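Local coordinates for protein Pcdhgb2 (Mus musculus, PDB 5SZR) that probably mediates calcium-dependent cell adhesion through its extracellular cadherin domains, of which 3 to 6 are present here, and may help establish specific neuronal connections in the brain, at residues Asp71-Lys76 with Glu103-Pro108; Leu119-Pro124 with Val208-Pro213; Ile132-Arg137 with Gly143-His148; Leu157-Ser160 with Tyr164-Leu167; Ala187-Arg190 with Pro194-Ser197. All coordinates share one frame; numbering follows the deposited sequence.

Contact 1 of 5, residues Asp71-Lys76 with Glu103-Pro108; sequences DFETAK and ENDCVP. With CA (calcium ion), chain K; CA (calcium ion), chain J; CA (calcium ion), chain L.
Glu73 reaches across to Asp105 and Cys106, and the two segments are joined here through metal rather than through direct bonds. From CB the chain leaves with CG beside the backbone N (chi1 -78°). Glu73 CG rests against the sulfur of Cys106, CG to SG 4.1 Å, and packs on the carbonyl oxygen of Arg137. A bend at chi2 (60°) then swings the carboxylate toward the calcium ions. OE2 goes to calcium K alone and lies in the plane of the Phe72 ring, at its edge. Glu73 OE1 is shared, binding calcium J at 2.4 Å and calcium K at 2.6 Å. The Asp71-Phe72-Glu73 run is this protein's version of the cadherin DRE motif, and 103-108 belongs to the DXNDNAP-type linker between successive cadherin domains. Asp105 bridges the same pair from the linker side, its OD1 2.4 Å from calcium K and its OD2 2.4 Å from calcium J. OE1 of Glu73 and OD1 of Asp105 come to 3.5 Å, two anionic oxygens that the shared calcium probably makes tolerable. Glu103 O adds a backbone ligand to calcium K. Asp71 OD1 binds calcium J and, in an Asx turn, takes the Glu73 N-H from above its carboxylate plane.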
# COMPACT_ATOMS: atom_id res chain seq x y z
N ASP A 71 9.09 53.42 21.41
CA ASP A 71 9.50 52.15 20.83
C ASP A 71 10.98 51.93 21.13
O ASP A 71 11.85 52.56 20.51
CB ASP A 71 9.24 52.12 19.32
CG ASP A 71 9.68 50.82 18.67
OD1 ASP A 71 9.84 49.81 19.38
OD2 ASP A 71 9.84 50.81 17.43
N PHE A 72 11.28 51.04 22.08
CA PHE A 72 12.66 50.76 22.46
C PHE A 72 13.48 50.26 21.28
O PHE A 72 14.68 50.52 21.20
CB PHE A 72 12.67 49.74 23.59
CG PHE A 72 14.05 49.33 24.04
CD1 PHE A 72 14.72 50.05 25.02
CD2 PHE A 72 14.68 48.21 23.50
CE1 PHE A 72 15.98 49.68 25.43
CE2 PHE A 72 15.94 47.84 23.91
CZ PHE A 72 16.59 48.57 24.89
N GLU A 73 12.85 49.54 20.35
CA GLU A 73 13.57 49.01 19.20
C GLU A 73 14.00 50.12 18.24
O GLU A 73 14.92 49.91 17.45
CB GLU A 73 12.71 47.97 18.48
CG GLU A 73 12.67 46.59 19.15
CD GLU A 73 12.10 46.62 20.58
OE1 GLU A 73 11.04 47.24 20.79
OE2 GLU A 73 12.73 46.03 21.48
N THR A 74 13.35 51.29 18.30
CA THR A 74 13.69 52.43 17.45
C THR A 74 14.62 53.42 18.15
O THR A 74 15.56 53.93 17.53
CB THR A 74 12.42 53.15 17.01
OG1 THR A 74 11.55 52.23 16.35
CG2 THR A 74 12.75 54.29 16.05
N ALA A 75 14.37 53.71 19.43
CA ALA A 75 15.22 54.63 20.17
C ALA A 75 15.25 54.20 21.63
O ALA A 75 14.20 54.06 22.26
CB ALA A 75 14.73 56.07 20.04
N LYS A 76 16.46 53.99 22.16
CA LYS A 76 16.63 53.58 23.54
C LYS A 76 16.77 54.75 24.51
O LYS A 76 16.66 54.54 25.73
CB LYS A 76 17.86 52.67 23.68
CG LYS A 76 17.76 51.39 22.88
CD LYS A 76 19.01 50.54 23.06
CE LYS A 76 19.04 49.40 22.07
NZ LYS A 76 20.39 48.78 22.02
N GLU A 103 10.36 46.48 26.68
CA GLU A 103 9.26 45.58 26.97
C GLU A 103 9.20 44.48 25.92
O GLU A 103 9.70 44.64 24.80
CB GLU A 103 7.91 46.32 27.01
CG GLU A 103 7.84 47.46 28.02
CD GLU A 103 7.84 46.99 29.46
OE1 GLU A 103 8.53 47.61 30.30
OE2 GLU A 103 7.16 45.98 29.74
N ASN A 104 8.59 43.36 26.29
CA ASN A 104 8.44 42.21 25.40
C ASN A 104 7.25 42.47 24.49
O ASN A 104 6.12 42.09 24.79
CB ASN A 104 8.27 40.94 26.21
CG ASN A 104 8.33 39.69 25.36
OD1 ASN A 104 8.69 39.74 24.19
ND2 ASN A 104 7.99 38.55 25.95
N ASP A 105 7.50 43.15 23.37
CA ASP A 105 6.44 43.44 22.41
C ASP A 105 6.78 42.99 20.99
O ASP A 105 6.08 43.37 20.05
CB ASP A 105 6.10 44.94 22.42
CG ASP A 105 7.29 45.82 22.07
OD1 ASP A 105 8.44 45.35 22.13
OD2 ASP A 105 7.07 47.01 21.75
N CYS A 106 7.83 42.18 20.82
CA CYS A 106 8.20 41.65 19.51
C CYS A 106 8.13 40.13 19.56
O CYS A 106 8.80 39.50 20.38
CB CYS A 106 9.60 42.11 19.10
SG CYS A 106 9.70 43.87 18.66
N VAL A 107 7.33 39.55 18.67
CA VAL A 107 7.13 38.10 18.63
C VAL A 107 8.37 37.43 18.06
O VAL A 107 9.04 38.01 17.19
CB VAL A 107 5.89 37.77 17.78
CG1 VAL A 107 5.69 36.27 17.63
CG2 VAL A 107 4.65 38.42 18.40
N PRO A 108 8.75 36.24 18.54
CA PRO A 108 9.81 35.48 17.87
C PRO A 108 9.35 35.01 16.50
O PRO A 108 8.18 34.67 16.30
CB PRO A 108 10.06 34.29 18.80
CG PRO A 108 9.42 34.65 20.10
CD PRO A 108 8.29 35.58 19.78
CA CA K . 10.71 45.72 22.82
CA CA J . 8.84 48.07 20.61
CA CA L . 10.20 38.97 22.33
O HOH W 1 8.34 46.98 18.14
O HOH W 2 6.90 49.32 20.32

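Contact 2 of 5, residues Leu119-Pro124 with Val208-Pro213; sequences LPEDSP and VNDNAP. With CA (calcium ion), chain N; CA (calcium ion), chain M; CA (calcium ion), chain O.
A type I turn from Pro120 to Ser123 presents Glu121 to the 208-213 linker, which makes an inverse gamma turn at Asn209; the CA atoms of Glu121 and Val208 are 6.6 Å apart. This is the calcium-binding junction between two successive cadherin domains: Glu121 is the glutamate contributed from the base of one domain, and, with Asp207 before it, 208-213 spells the linker's DXNDNAP motif. A chi1 of 69°, with CG tucked between the backbone N and the carbonyl carbon, sets Glu121 CG alongside Val208, 3.9 Å from Val208 CB; beyond CG the chain runs extended and carries the carboxylate to the metals. OE1 does double work. With its anti lone pair Glu121 OE1 accepts the N-H of Val208, N to OE1 2.6 Å at 155°, and it also binds calcium N. Glu121 OE2 goes to calcium M at 2.4 Å. Asp210 meets Glu121 from the opposite direction, its carboxylate plane turned 72° away, and spans the same two ions: OD1 on calcium N, OD2 on calcium M. Val208 O is a further ligand of calcium N, at 2.4 Å; Asp207 and Asp243 add to the calcium N site, Asp174 to that of calcium M, and Glu176 serves both. Beside the metals, Val208 CG2 lies 3.5 Å from Asp122 OD2, the two side chains crossing at about a right angle. One bond reaches calcium M by way of solvent: Asn211 ND2 donates over 3.2 Å to water 3, and that water sits 2.5 Å from the ion.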
# COMPACT_ATOMS: atom_id res chain seq x y z
N LEU A 119 11.39 13.62 1.11
CA LEU A 119 12.31 12.97 2.03
C LEU A 119 12.28 11.46 1.80
O LEU A 119 11.25 10.83 2.08
CB LEU A 119 11.93 13.30 3.47
CG LEU A 119 12.82 12.77 4.60
CD1 LEU A 119 14.21 13.35 4.48
CD2 LEU A 119 12.22 13.11 5.95
N PRO A 120 13.35 10.86 1.28
CA PRO A 120 13.34 9.41 1.03
C PRO A 120 13.03 8.60 2.28
O PRO A 120 13.55 8.87 3.37
CB PRO A 120 14.76 9.13 0.53
CG PRO A 120 15.20 10.41 -0.08
CD PRO A 120 14.55 11.51 0.72
N GLU A 121 12.18 7.59 2.12
CA GLU A 121 11.75 6.76 3.24
C GLU A 121 12.88 5.93 3.83
O GLU A 121 12.74 5.43 4.95
CB GLU A 121 10.60 5.85 2.81
CG GLU A 121 11.01 4.75 1.85
CD GLU A 121 9.86 3.83 1.51
OE1 GLU A 121 9.72 3.47 0.32
OE2 GLU A 121 9.08 3.50 2.42
N ASP A 122 13.98 5.75 3.10
CA ASP A 122 15.11 4.99 3.61
C ASP A 122 16.21 5.90 4.16
O ASP A 122 17.34 5.44 4.36
CB ASP A 122 15.66 4.07 2.51
CG ASP A 122 16.24 4.83 1.33
OD1 ASP A 122 17.05 4.24 0.59
OD2 ASP A 122 15.88 6.01 1.13
N SER A 123 15.88 7.16 4.42
CA SER A 123 16.84 8.09 5.00
C SER A 123 17.40 7.52 6.30
O SER A 123 16.64 7.05 7.15
CB SER A 123 16.18 9.44 5.27
OG SER A 123 16.00 10.17 4.06
N PRO A 124 18.72 7.55 6.49
CA PRO A 124 19.29 7.06 7.75
C PRO A 124 18.84 7.90 8.94
O PRO A 124 18.39 9.04 8.80
CB PRO A 124 20.81 7.18 7.53
CG PRO A 124 21.00 7.50 6.09
CD PRO A 124 19.74 8.12 5.60
N VAL A 208 10.71 4.11 -2.04
CA VAL A 208 11.83 3.24 -2.35
C VAL A 208 11.27 1.85 -2.60
O VAL A 208 10.23 1.48 -2.06
CB VAL A 208 12.87 3.24 -1.20
CG1 VAL A 208 13.93 2.17 -1.39
CG2 VAL A 208 13.53 4.61 -1.09
N ASN A 209 11.94 1.09 -3.47
CA ASN A 209 11.50 -0.28 -3.77
C ASN A 209 11.95 -1.19 -2.64
O ASN A 209 12.96 -1.90 -2.73
CB ASN A 209 12.04 -0.75 -5.12
CG ASN A 209 11.44 -2.08 -5.55
OD1 ASN A 209 10.34 -2.43 -5.13
ND2 ASN A 209 12.16 -2.82 -6.38
N ASP A 210 11.17 -1.19 -1.55
CA ASP A 210 11.47 -2.04 -0.41
C ASP A 210 10.38 -3.07 -0.13
O ASP A 210 10.33 -3.64 0.96
CB ASP A 210 11.73 -1.18 0.84
CG ASP A 210 10.60 -0.20 1.12
OD1 ASP A 210 9.81 0.09 0.20
OD2 ASP A 210 10.52 0.30 2.27
N ASN A 211 9.50 -3.33 -1.10
CA ASN A 211 8.43 -4.31 -0.95
C ASN A 211 8.45 -5.27 -2.13
O ASN A 211 8.33 -4.84 -3.28
CB ASN A 211 7.07 -3.63 -0.83
CG ASN A 211 6.88 -2.93 0.50
OD1 ASN A 211 6.51 -3.56 1.50
ND2 ASN A 211 7.13 -1.63 0.52
N ALA A 212 8.59 -6.55 -1.84
CA ALA A 212 8.53 -7.56 -2.88
C ALA A 212 7.07 -7.88 -3.21
O ALA A 212 6.21 -7.84 -2.33
CB ALA A 212 9.25 -8.84 -2.44
N PRO A 213 6.75 -8.16 -4.48
CA PRO A 213 5.40 -8.60 -4.81
C PRO A 213 5.02 -9.84 -4.01
O PRO A 213 5.87 -10.66 -3.65
CB PRO A 213 5.47 -8.89 -6.31
CG PRO A 213 6.93 -8.91 -6.65
CD PRO A 213 7.60 -8.01 -5.67
CA CA N . 8.23 1.55 -0.75
CA CA M . 8.59 1.22 3.16
CA CA O . 8.11 -3.34 -5.06
O HOH W 3 7.79 -1.11 3.61
O HOH W 4 9.86 1.19 5.18

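Contact 3 of 5, residues Ile132-Arg137 with Gly143-His148; sequences IKTRDR and GDVYCH. With CA (calcium ion), chain L.
Val145, Asp136 and Thr134 bury the most surface here, between two strands that run at 147° to each other with axes 7.9 Å apart, too far for backbone pairing. Val145 sits in the middle. Its CG2 branch presses against Asp136, 3.5 Å from OD2 and close to CB, while the Val145 and Thr134 side chains slide past each other in opposite directions, CG1 nearest Thr134 CB and CB nearest OG1. Thr134 divides its two branches: the methyl CG2 packs on the sulfur of Cys147, CG2 to SG 3.4 Å, and the hydroxyl meets a bound water. Water 5 lies 2.6 Å from Thr134 OG1 and donates to the carbonyl oxygen of Val145 at 2.9 Å, bridging the strands. At the other end Asp136 closes over Gly143, its OD1 3.5 Å from the glycine CA. With CG anti to the backbone N (chi1 -166°), the Asp136 carboxylate is carried to calcium L, which both oxygens hold at a rather long 2.8 Å. Strands 128-135 and 145-149 lie in different sheets, so the packing spans the inside of the cadherin beta sandwich, and Asp136 is the first aspartate of the DXD calcium motif that Asp138 completes.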
# COMPACT_ATOMS: atom_id res chain seq x y z
N ILE A 132 16.83 25.55 10.82
CA ILE A 132 15.94 26.43 11.56
C ILE A 132 16.77 27.57 12.15
O ILE A 132 17.83 27.34 12.74
CB ILE A 132 15.21 25.67 12.68
CG1 ILE A 132 14.57 24.38 12.15
CG2 ILE A 132 14.19 26.57 13.36
CD1 ILE A 132 13.55 24.59 11.07
N LYS A 133 16.28 28.80 11.99
CA LYS A 133 16.90 29.98 12.57
C LYS A 133 15.82 30.83 13.23
O LYS A 133 14.71 30.94 12.71
CB LYS A 133 17.64 30.81 11.51
CG LYS A 133 18.47 31.94 12.07
CD LYS A 133 18.91 32.92 10.99
CE LYS A 133 19.57 34.15 11.60
NZ LYS A 133 19.82 35.22 10.59
N THR A 134 16.14 31.42 14.38
CA THR A 134 15.20 32.26 15.10
C THR A 134 15.71 33.69 15.19
O THR A 134 16.91 33.92 15.36
CB THR A 134 14.94 31.74 16.52
OG1 THR A 134 16.12 31.88 17.32
CG2 THR A 134 14.55 30.28 16.47
N ARG A 135 14.79 34.64 15.07
CA ARG A 135 15.06 36.05 15.32
C ARG A 135 14.09 36.56 16.37
O ARG A 135 12.99 36.03 16.53
CB ARG A 135 14.95 36.88 14.03
CG ARG A 135 16.15 36.77 13.11
CD ARG A 135 16.16 37.90 12.08
NE ARG A 135 15.11 37.75 11.09
CZ ARG A 135 15.28 37.18 9.90
NH1 ARG A 135 14.26 37.08 9.05
NH2 ARG A 135 16.47 36.70 9.56
N ASP A 136 14.51 37.60 17.09
CA ASP A 136 13.63 38.28 18.04
C ASP A 136 14.15 39.69 18.24
O ASP A 136 15.27 39.88 18.71
CB ASP A 136 13.56 37.53 19.38
CG ASP A 136 12.41 38.00 20.26
OD1 ASP A 136 12.31 39.21 20.54
OD2 ASP A 136 11.60 37.14 20.67
N ARG A 137 13.33 40.68 17.88
CA ARG A 137 13.78 42.06 17.84
C ARG A 137 13.98 42.66 19.22
O ARG A 137 14.59 43.73 19.32
CB ARG A 137 12.78 42.91 17.04
CG ARG A 137 12.57 42.43 15.60
CD ARG A 137 11.76 43.44 14.82
NE ARG A 137 12.29 44.79 15.01
CZ ARG A 137 11.64 45.91 14.71
NH1 ARG A 137 12.21 47.08 14.93
NH2 ARG A 137 10.42 45.85 14.19
N GLY A 143 14.25 38.80 24.13
CA GLY A 143 14.75 38.34 22.86
C GLY A 143 15.39 36.97 22.86
O GLY A 143 15.87 36.52 21.82
N ASP A 144 15.41 36.29 24.01
CA ASP A 144 16.00 34.96 24.11
C ASP A 144 14.94 33.93 23.73
O ASP A 144 13.97 33.73 24.46
CB ASP A 144 16.52 34.71 25.53
CG ASP A 144 17.69 33.76 25.56
OD1 ASP A 144 18.59 33.89 24.71
OD2 ASP A 144 17.71 32.87 26.44
N VAL A 145 15.13 33.27 22.58
CA VAL A 145 14.15 32.35 22.02
C VAL A 145 14.69 30.93 22.08
O VAL A 145 15.89 30.69 21.93
CB VAL A 145 13.80 32.73 20.56
CG1 VAL A 145 12.68 31.84 20.02
CG2 VAL A 145 13.41 34.19 20.48
N TYR A 146 13.78 29.98 22.30
CA TYR A 146 14.11 28.56 22.25
C TYR A 146 12.99 27.81 21.54
O TYR A 146 11.82 28.17 21.65
CB TYR A 146 14.35 27.98 23.64
CG TYR A 146 15.63 28.48 24.28
CD1 TYR A 146 16.82 27.78 24.14
CD2 TYR A 146 15.64 29.67 25.00
CE1 TYR A 146 17.99 28.24 24.72
CE2 TYR A 146 16.81 30.14 25.58
CZ TYR A 146 17.97 29.42 25.44
OH TYR A 146 19.13 29.89 26.01
N CYS A 147 13.37 26.76 20.82
CA CYS A 147 12.46 26.01 19.98
C CYS A 147 12.29 24.58 20.49
O CYS A 147 13.16 24.04 21.19
CB CYS A 147 12.94 25.96 18.53
SG CYS A 147 12.99 27.53 17.71
N HIS A 148 11.16 23.99 20.13
CA HIS A 148 10.91 22.57 20.34
C HIS A 148 9.88 22.13 19.32
O HIS A 148 9.17 22.95 18.73
CB HIS A 148 10.44 22.27 21.77
CG HIS A 148 9.09 22.81 22.09
ND1 HIS A 148 8.64 24.03 21.63
CD2 HIS A 148 8.07 22.30 22.82
CE1 HIS A 148 7.41 24.25 22.07
NE2 HIS A 148 7.04 23.21 22.79
CA CA L . 10.20 38.97 22.33
O HOH W 5 16.47 30.13 19.15

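Contact 4 of 5, residues Leu157-Ser160 with Tyr164-Leu167; sequences LKSS and YYKL
Lys158 and Lys166 face each other as an antiparallel hydrogen-bonded pair. Lys158 N gives to Lys166 O at 2.8 Å, and Lys166 N returns a bond to Lys158 O at 2.7 Å. Lys158 O also receives the CA-H of Tyr165, CA to O 3.2 Å. Toward the corner at Ser160, one weak bond, Ser160 N to Tyr164 O at 3.3 Å, joins the segments. On the face opposite the lysines, Leu157 does most of the packing. Its CD2 branch meets CD1 of Leu167 at 3.8 Å and CB of Tyr165 at 4.0 Å, while CD1 leans obliquely on the Tyr165 ring; Ser159 CB comes to the CE1 corner of the same ring. This is the beta hairpin 155-159/164-169 at one edge of a cadherin sandwich sheet, lysines on the outer face and leucines and Tyr165 turned inward. Backbone bonds from Tyr165 to Ile132 and from Leu167 to Ile129 and Ala130 hold it to strand 128-135. A chi1 of -62° sends the Tyr165 ring inward past Leu157 and Ser159 to the other sheet, where its OH takes a weak hydrogen bond from Cys147 N; Leu157 also touches Cys147 and Val149 there.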
# COMPACT_ATOMS: atom_id res chain seq x y z
N LEU A 157 14.97 18.20 17.25
CA LEU A 157 15.72 19.43 17.01
C LEU A 157 17.10 19.32 17.64
O LEU A 157 17.22 19.09 18.85
CB LEU A 157 14.99 20.64 17.58
CG LEU A 157 13.91 21.32 16.73
CD1 LEU A 157 13.55 22.66 17.35
CD2 LEU A 157 14.38 21.48 15.29
N LYS A 158 18.14 19.50 16.83
CA LYS A 158 19.51 19.54 17.31
C LYS A 158 20.00 20.98 17.26
O LYS A 158 19.85 21.65 16.23
CB LYS A 158 20.42 18.63 16.48
CG LYS A 158 19.93 17.19 16.36
CD LYS A 158 20.05 16.42 17.67
CE LYS A 158 19.80 14.94 17.44
NZ LYS A 158 19.91 14.14 18.69
N SER A 159 20.58 21.46 18.36
CA SER A 159 21.05 22.84 18.46
C SER A 159 22.54 22.87 18.17
O SER A 159 23.35 22.44 18.99
CB SER A 159 20.74 23.40 19.85
OG SER A 159 21.05 24.78 19.91
N SER A 160 22.91 23.37 16.99
CA SER A 160 24.32 23.46 16.62
C SER A 160 24.99 24.66 17.29
O SER A 160 26.05 24.51 17.92
CB SER A 160 24.46 23.53 15.10
OG SER A 160 23.41 24.29 14.51
N TYR A 164 20.33 28.55 16.17
CA TYR A 164 20.41 27.71 14.97
C TYR A 164 20.10 26.26 15.33
O TYR A 164 20.69 25.71 16.27
CB TYR A 164 21.78 27.82 14.31
CG TYR A 164 22.03 29.16 13.66
CD1 TYR A 164 21.70 29.38 12.33
CD2 TYR A 164 22.59 30.20 14.38
CE1 TYR A 164 21.92 30.60 11.73
CE2 TYR A 164 22.82 31.43 13.79
CZ TYR A 164 22.48 31.62 12.47
OH TYR A 164 22.70 32.85 11.88
N TYR A 165 19.18 25.66 14.59
CA TYR A 165 18.76 24.29 14.84
C TYR A 165 18.80 23.48 13.55
O TYR A 165 18.64 24.02 12.45
CB TYR A 165 17.35 24.21 15.44
CG TYR A 165 17.18 24.89 16.78
CD1 TYR A 165 17.31 24.18 17.97
CD2 TYR A 165 16.86 26.24 16.86
CE1 TYR A 165 17.14 24.79 19.19
CE2 TYR A 165 16.69 26.86 18.09
CZ TYR A 165 16.83 26.13 19.25
OH TYR A 165 16.67 26.75 20.47
N LYS A 166 19.00 22.18 13.70
CA LYS A 166 18.82 21.22 12.62
C LYS A 166 17.69 20.28 13.02
O LYS A 166 17.74 19.68 14.10
CB LYS A 166 20.10 20.43 12.33
CG LYS A 166 21.20 21.25 11.70
CD LYS A 166 22.39 20.39 11.33
CE LYS A 166 23.58 21.26 10.92
NZ LYS A 166 24.73 20.43 10.46
N LEU A 167 16.67 20.20 12.18
CA LEU A 167 15.60 19.22 12.36
C LEU A 167 16.05 17.90 11.75
O LEU A 167 16.30 17.82 10.54
CB LEU A 167 14.31 19.70 11.71
CG LEU A 167 13.09 18.80 11.89
CD1 LEU A 167 12.71 18.71 13.37
CD2 LEU A 167 11.91 19.30 11.07

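Contact 5 of 5, residues Ala187-Arg190 with Pro194-Ser197; sequences AADR and PLSS. With CA (calcium ion), chain L; MAN (alpha-D-mannopyranose), chain X.
Pro194 lays its ring beside the backbone of Asp189, CB 3.4 Å from Asp189 O, as the chain comes out of the hairpin's turn. Leu195 is gripped twice: its N-H goes to Asp189 OD1 at 2.7 Å, approaching from above the carboxylate plane, and its carbonyl oxygen accepts Asp189 N at 2.9 Å. The two side chains run side by side in the same direction, Leu195 CB 3.3 Å from Asp189 OD2. Asp189 chi1 of 60° turns the carboxylate toward the second strand, where the Leu195 N-H bond probably steadies it; OD1 probably takes Asn104 ND2 too, and Asp189 OD2 binds calcium L at 2.6 Å. Ser196 pairs with Ala188 as a non-hydrogen-bonded antiparallel pair, CB to CB 3.7 Å, and its OG is bonded covalently to C1 of an O-linked mannose. Ser197 and Ala187 form the hydrogen-bonded pair: Ala187 N to Ser197 O and Ser197 N to Ala187 O, both 2.9 Å. Ser197 OG hydrogen-bonds to Pro108 O of the interdomain linker. Hairpin 180-189/196-206 forms the middle of its sheet, between strand 145-149, joined by a backbone bond from Tyr146 to Ala188, and strand 119-120; Ala187 and Ser197 face Val110 of the opposing sheet.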
# COMPACT_ATOMS: atom_id res chain seq x y z
N ALA A 187 8.37 28.32 18.69
CA ALA A 187 9.44 29.13 19.26
C ALA A 187 8.84 30.15 20.22
O ALA A 187 7.85 30.81 19.87
CB ALA A 187 10.24 29.83 18.16
N ALA A 188 9.42 30.28 21.41
CA ALA A 188 8.90 31.17 22.43
C ALA A 188 10.03 31.93 23.10
O ALA A 188 11.14 31.39 23.27
CB ALA A 188 8.09 30.40 23.48
N ASP A 189 9.76 33.17 23.47
CA ASP A 189 10.76 33.97 24.17
C ASP A 189 10.61 33.80 25.68
O ASP A 189 9.60 33.30 26.18
CB ASP A 189 10.66 35.45 23.78
CG ASP A 189 9.30 36.08 24.09
OD1 ASP A 189 8.69 35.76 25.13
OD2 ASP A 189 8.85 36.92 23.29
N ARG A 190 11.64 34.23 26.41
CA ARG A 190 11.65 34.10 27.85
C ARG A 190 11.45 35.45 28.53
O ARG A 190 12.17 35.80 29.47
CB ARG A 190 12.95 33.43 28.31
CG ARG A 190 13.10 32.01 27.79
CD ARG A 190 14.42 31.39 28.22
NE ARG A 190 14.51 29.99 27.81
CZ ARG A 190 14.48 28.96 28.66
NH1 ARG A 190 14.37 29.17 29.96
NH2 ARG A 190 14.57 27.72 28.19
N PRO A 194 5.56 35.83 28.23
CA PRO A 194 6.24 35.29 27.04
C PRO A 194 5.37 35.38 25.80
O PRO A 194 4.14 35.33 25.86
CB PRO A 194 6.51 33.83 27.42
CG PRO A 194 5.44 33.50 28.40
CD PRO A 194 5.21 34.76 29.19
N LEU A 195 6.04 35.51 24.65
CA LEU A 195 5.40 35.49 23.35
C LEU A 195 5.94 34.31 22.55
O LEU A 195 7.11 33.92 22.71
CB LEU A 195 5.65 36.79 22.58
CG LEU A 195 5.08 38.07 23.21
CD1 LEU A 195 5.54 39.30 22.45
CD2 LEU A 195 3.57 38.00 23.27
N SER A 196 5.10 33.74 21.68
CA SER A 196 5.46 32.56 20.90
C SER A 196 4.86 32.63 19.51
O SER A 196 3.82 33.25 19.28
CB SER A 196 5.01 31.26 21.60
OG SER A 196 3.72 31.40 22.19
N SER A 197 5.53 31.96 18.56
CA SER A 197 5.02 31.74 17.22
C SER A 197 5.36 30.31 16.81
O SER A 197 6.09 29.60 17.50
CB SER A 197 5.61 32.74 16.21
OG SER A 197 6.96 32.41 15.91
CA CA L . 10.20 38.97 22.33
C1 MAN X . 2.68 30.95 21.29
C2 MAN X . 1.64 31.77 22.11
C3 MAN X . 1.50 31.17 23.51
C4 MAN X . 1.22 29.66 23.43
C5 MAN X . 2.35 28.96 22.65
C6 MAN X . 2.14 27.46 22.47
O2 MAN X . 0.33 31.70 21.53
O3 MAN X . 0.49 31.84 24.27
O4 MAN X . 1.14 29.11 24.74
O5 MAN X . 2.44 29.55 21.33
O6 MAN X . 2.66 26.80 23.62

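Contacts 1 and 2 sit at the two calcium-bearing ends of one cadherin domain, their centres about 49 Å apart; contacts 3, 4 and 5 lie between them in space and, in that order, between residues 119-124 and 208-213 in sequence. Contact 3 spans the sandwich: its strand 128-135 neighbours strand 164-169 of contact 4, and its strand 145-149 neighbours strand 180-189 of contact 5, whose centre is about 8 Å away. Contacts 1, 3 and 5 meet at calcium L, which takes Asn104 and Cys106 from the linker, Asp136 from segment 132-137 and Asp189 from strand 180-189. Calcium thus ties this domain to its neighbour at both ends, consistent with the rod-like shape of cadherins.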